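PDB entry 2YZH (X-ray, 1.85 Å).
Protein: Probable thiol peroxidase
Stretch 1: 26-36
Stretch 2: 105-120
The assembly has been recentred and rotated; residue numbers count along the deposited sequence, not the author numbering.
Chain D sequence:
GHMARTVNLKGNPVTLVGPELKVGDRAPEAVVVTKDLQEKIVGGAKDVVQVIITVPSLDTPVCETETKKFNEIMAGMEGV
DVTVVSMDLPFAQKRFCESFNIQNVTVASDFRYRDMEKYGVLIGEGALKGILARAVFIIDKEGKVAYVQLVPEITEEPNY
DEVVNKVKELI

Stretch 1 26-36: RAPEAVVVTKD
Stretch 2 105-120: VTVASDFRYRDMEKYG

Stretch 1 runs extended from A27 to a strand beginning at A30; stretch 2 runs the other way past it, strand 106-109 first, then a turn and a 3-10 segment, 115-119. The strand axes cross at 113°, so pairing is brief: V33 and S109 form an antiparallel pair, CA atoms 5.0 Å apart, with V33 N to S109 O and S109 N to V33 O both 2.8 Å. V33 (t) points to the same face as S109, and its CG2 lies over the R112 guanidinium, 3.7 Å from NH1, and 4.0 Å from F111 CE2. V32 (m) sets CG2 3.6 Å from A108 CB, where a methyl leaves room for the branched valine.

Toward the N-terminal side of V32, stretch 2 has left its strand but the backbones stay close, 4.9 Å between the CA atoms of A30 and D115; side chains and a water take over the bonding. Water 2 donates to V31 O and D110 OD1 and accepts from Y113 N. D115 (m) replaces a strand partner: its OD2 accepts from V31 N at 2.9 Å, while small A30 lets D115 CB approach its CB to 3.6 Å. V31 (t) rests CG1 3.8 Å from Y113 CE2.

At the far end, P28 CD sits over the face of the Y119 ring (m), 4.0 Å from its centroid; the rigid pyrrolidine suits the flat aromatic surface. Y119 OH reaches past it to donate to P28 O at 2.6 Å.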

# COMPACT_ATOMS: atom_id res chain seq x y z
N ARG D 26 -4.20 -23.33 -1.10
CA ARG D 26 -4.85 -22.89 0.13
C ARG D 26 -5.43 -21.52 -0.21
O ARG D 26 -4.79 -20.73 -0.90
CB ARG D 26 -3.83 -22.76 1.27
CG ARG D 26 -3.29 -24.08 1.78
CD ARG D 26 -2.54 -23.92 3.09
NE ARG D 26 -2.13 -25.21 3.64
CZ ARG D 26 -1.51 -25.37 4.81
NH1 ARG D 26 -1.24 -24.31 5.57
NH2 ARG D 26 -1.17 -26.58 5.23
N ALA D 27 -6.64 -21.25 0.25
CA ALA D 27 -7.28 -19.96 -0.01
C ALA D 27 -6.75 -18.92 0.97
O ALA D 27 -6.92 -19.06 2.18
CB ALA D 27 -8.79 -20.08 0.13
N PRO D 28 -6.09 -17.86 0.46
CA PRO D 28 -5.55 -16.82 1.34
C PRO D 28 -6.65 -16.13 2.13
O PRO D 28 -7.78 -16.03 1.66
CB PRO D 28 -4.86 -15.86 0.37
CG PRO D 28 -4.47 -16.76 -0.79
CD PRO D 28 -5.73 -17.60 -0.94
N GLU D 29 -6.32 -15.66 3.33
CA GLU D 29 -7.31 -14.93 4.12
C GLU D 29 -7.27 -13.47 3.70
O GLU D 29 -6.20 -12.92 3.43
CB GLU D 29 -7.04 -15.05 5.62
CG GLU D 29 -7.26 -16.45 6.16
CD GLU D 29 -7.28 -16.52 7.67
OE1 GLU D 29 -6.78 -15.58 8.32
OE2 GLU D 29 -7.79 -17.53 8.20
N ALA D 30 -8.44 -12.86 3.64
CA ALA D 30 -8.55 -11.46 3.27
C ALA D 30 -9.37 -10.77 4.34
O ALA D 30 -10.49 -11.19 4.64
CB ALA D 30 -9.22 -11.31 1.91
N VAL D 31 -8.81 -9.72 4.93
CA VAL D 31 -9.49 -8.96 5.97
C VAL D 31 -10.22 -7.82 5.28
O VAL D 31 -9.60 -6.84 4.85
CB VAL D 31 -8.49 -8.39 6.98
CG1 VAL D 31 -9.23 -7.61 8.06
CG2 VAL D 31 -7.68 -9.53 7.60
N VAL D 32 -11.54 -7.96 5.15
CA VAL D 32 -12.35 -6.96 4.48
C VAL D 32 -13.29 -6.23 5.45
O VAL D 32 -13.49 -6.66 6.59
CB VAL D 32 -13.17 -7.62 3.33
CG1 VAL D 32 -12.21 -8.10 2.23
CG2 VAL D 32 -13.97 -8.81 3.86
N VAL D 33 -13.85 -5.12 4.99
CA VAL D 33 -14.72 -4.30 5.82
C VAL D 33 -16.17 -4.30 5.32
O VAL D 33 -16.42 -3.97 4.15
CB VAL D 33 -14.20 -2.84 5.88
CG1 VAL D 33 -15.03 -2.01 6.85
CG2 VAL D 33 -12.73 -2.82 6.30
N THR D 34 -17.11 -4.67 6.19
CA THR D 34 -18.52 -4.70 5.81
C THR D 34 -19.16 -3.31 5.91
O THR D 34 -18.55 -2.38 6.43
CB THR D 34 -19.32 -5.72 6.67
OG1 THR D 34 -19.07 -5.49 8.06
CG2 THR D 34 -18.89 -7.14 6.33
N LYS D 35 -20.40 -3.18 5.43
CA LYS D 35 -21.07 -1.89 5.42
C LYS D 35 -21.26 -1.22 6.78
O LYS D 35 -21.51 -0.02 6.85
CB LYS D 35 -22.43 -2.00 4.71
CG LYS D 35 -23.39 -3.00 5.32
CD LYS D 35 -24.63 -3.15 4.46
CE LYS D 35 -25.61 -4.13 5.07
NZ LYS D 35 -26.06 -3.68 6.41
N ASP D 36 -21.13 -1.98 7.86
CA ASP D 36 -21.27 -1.42 9.20
C ASP D 36 -19.88 -1.07 9.76
O ASP D 36 -19.73 -0.77 10.94
CB ASP D 36 -21.98 -2.41 10.12
CG ASP D 36 -21.31 -3.77 10.15
OD1 ASP D 36 -20.31 -3.96 9.42
OD2 ASP D 36 -21.77 -4.65 10.90
N VAL D 105 -26.67 -12.14 0.31
CA VAL D 105 -25.22 -12.21 0.21
C VAL D 105 -24.64 -11.01 0.95
O VAL D 105 -25.34 -10.04 1.23
CB VAL D 105 -24.74 -12.18 -1.26
CG1 VAL D 105 -25.31 -13.38 -2.01
CG2 VAL D 105 -25.14 -10.89 -1.93
N THR D 106 -23.36 -11.10 1.28
CA THR D 106 -22.68 -10.03 2.00
C THR D 106 -21.77 -9.27 1.03
O THR D 106 -21.13 -9.86 0.17
CB THR D 106 -21.80 -10.61 3.14
OG1 THR D 106 -22.62 -11.32 4.07
CG2 THR D 106 -21.06 -9.49 3.86
N VAL D 107 -21.75 -7.95 1.16
CA VAL D 107 -20.87 -7.14 0.33
C VAL D 107 -19.79 -6.67 1.30
O VAL D 107 -20.08 -6.41 2.47
CB VAL D 107 -21.58 -5.91 -0.29
CG1 VAL D 107 -22.69 -6.37 -1.22
CG2 VAL D 107 -22.13 -5.01 0.80
N ALA D 108 -18.55 -6.59 0.84
CA ALA D 108 -17.47 -6.15 1.70
C ALA D 108 -16.42 -5.43 0.88
O ALA D 108 -16.27 -5.68 -0.32
CB ALA D 108 -16.87 -7.33 2.43
N SER D 109 -15.69 -4.53 1.54
CA SER D 109 -14.67 -3.72 0.89
C SER D 109 -13.25 -4.17 1.22
O SER D 109 -12.95 -4.51 2.37
CB SER D 109 -14.83 -2.26 1.29
OG SER D 109 -13.79 -1.47 0.76
N ASP D 110 -12.38 -4.13 0.22
CA ASP D 110 -10.99 -4.52 0.40
C ASP D 110 -10.07 -3.29 0.37
O ASP D 110 -8.86 -3.40 0.19
CB ASP D 110 -10.60 -5.51 -0.71
CG ASP D 110 -9.26 -6.16 -0.47
OD1 ASP D 110 -8.92 -6.40 0.71
OD2 ASP D 110 -8.55 -6.47 -1.45
N PHE D 111 -10.66 -2.12 0.57
CA PHE D 111 -9.89 -0.88 0.53
C PHE D 111 -8.79 -0.77 1.57
O PHE D 111 -7.75 -0.17 1.31
CB PHE D 111 -10.83 0.34 0.69
CG PHE D 111 -11.00 0.80 2.12
CD1 PHE D 111 -10.19 1.80 2.65
CD2 PHE D 111 -11.96 0.21 2.95
CE1 PHE D 111 -10.32 2.21 3.98
CE2 PHE D 111 -12.11 0.61 4.28
CZ PHE D 111 -11.28 1.61 4.80
N ARG D 112 -9.01 -1.35 2.74
CA ARG D 112 -8.04 -1.20 3.81
C ARG D 112 -6.71 -1.91 3.67
O ARG D 112 -5.66 -1.31 3.91
CB ARG D 112 -8.70 -1.56 5.15
CG ARG D 112 -7.84 -1.31 6.37
CD ARG D 112 -8.70 -1.37 7.63
NE ARG D 112 -9.50 -0.16 7.78
CZ ARG D 112 -10.61 -0.08 8.52
NH1 ARG D 112 -11.05 -1.15 9.16
NH2 ARG D 112 -11.27 1.07 8.61
N TYR D 113 -6.73 -3.17 3.26
CA TYR D 113 -5.50 -3.94 3.14
C TYR D 113 -5.25 -4.47 1.73
O TYR D 113 -4.15 -4.95 1.43
CB TYR D 113 -5.55 -5.11 4.11
CG TYR D 113 -5.67 -4.70 5.56
CD1 TYR D 113 -4.62 -4.04 6.20
CD2 TYR D 113 -6.82 -4.98 6.29
CE1 TYR D 113 -4.71 -3.68 7.55
CE2 TYR D 113 -6.92 -4.62 7.64
CZ TYR D 113 -5.87 -3.97 8.26
OH TYR D 113 -5.97 -3.63 9.58
N ARG D 114 -6.26 -4.37 0.87
CA ARG D 114 -6.16 -4.85 -0.50
C ARG D 114 -5.62 -6.27 -0.50
O ARG D 114 -4.71 -6.62 -1.26
CB ARG D 114 -5.26 -3.94 -1.34
CG ARG D 114 -5.45 -4.14 -2.84
CD ARG D 114 -4.73 -3.06 -3.67
NE ARG D 114 -3.28 -3.20 -3.61
CZ ARG D 114 -2.43 -2.40 -4.24
NH1 ARG D 114 -2.89 -1.39 -4.97
NH2 ARG D 114 -1.12 -2.60 -4.15
N ASP D 115 -6.18 -7.10 0.38
CA ASP D 115 -5.75 -8.49 0.48
C ASP D 115 -6.11 -9.33 -0.74
O ASP D 115 -5.50 -10.37 -0.96
CB ASP D 115 -6.36 -9.16 1.73
CG ASP D 115 -5.58 -8.84 2.99
OD1 ASP D 115 -4.33 -8.80 2.92
OD2 ASP D 115 -6.21 -8.66 4.06
N MET D 116 -7.08 -8.89 -1.54
CA MET D 116 -7.44 -9.68 -2.70
C MET D 116 -6.32 -9.76 -3.73
O MET D 116 -6.42 -10.50 -4.71
CB MET D 116 -8.74 -9.17 -3.33
CG MET D 116 -9.96 -9.38 -2.43
SD MET D 116 -10.07 -11.07 -1.71
CE MET D 116 -10.56 -12.05 -3.15
N GLU D 117 -5.25 -8.99 -3.52
CA GLU D 117 -4.10 -9.07 -4.42
C GLU D 117 -3.57 -10.50 -4.29
O GLU D 117 -2.98 -11.05 -5.23
CB GLU D 117 -2.99 -8.10 -3.98
CG GLU D 117 -1.74 -8.18 -4.87
CD GLU D 117 -0.56 -7.36 -4.35
OE1 GLU D 117 -0.80 -6.28 -3.77
OE2 GLU D 117 0.60 -7.80 -4.53
N LYS D 118 -3.79 -11.09 -3.12
CA LYS D 118 -3.33 -12.45 -2.86
C LYS D 118 -4.08 -13.50 -3.66
O LYS D 118 -3.68 -14.67 -3.70
CB LYS D 118 -3.43 -12.76 -1.36
CG LYS D 118 -2.47 -11.93 -0.51
CD LYS D 118 -2.81 -12.00 0.97
CE LYS D 118 -1.90 -11.09 1.77
NZ LYS D 118 -2.39 -10.90 3.16
N TYR D 119 -5.16 -13.08 -4.32
CA TYR D 119 -5.95 -13.99 -5.14
C TYR D 119 -5.64 -13.81 -6.62
O TYR D 119 -6.27 -14.44 -7.48
CB TYR D 119 -7.45 -13.78 -4.88
CG TYR D 119 -7.97 -14.51 -3.66
CD1 TYR D 119 -7.66 -14.08 -2.37
CD2 TYR D 119 -8.78 -15.65 -3.80
CE1 TYR D 119 -8.14 -14.77 -1.25
CE2 TYR D 119 -9.26 -16.33 -2.68
CZ TYR D 119 -8.93 -15.89 -1.41
OH TYR D 119 -9.40 -16.58 -0.31
N GLY D 120 -4.68 -12.94 -6.92
CA GLY D 120 -4.29 -12.71 -8.30
C GLY D 120 -5.30 -11.96 -9.16
O GLY D 120 -5.27 -12.08 -10.38
O HOH W 1 -3.72 -12.98 4.42
O HOH W 2 -8.94 -4.97 2.99
O HOH W 3 -21.70 -5.59 4.29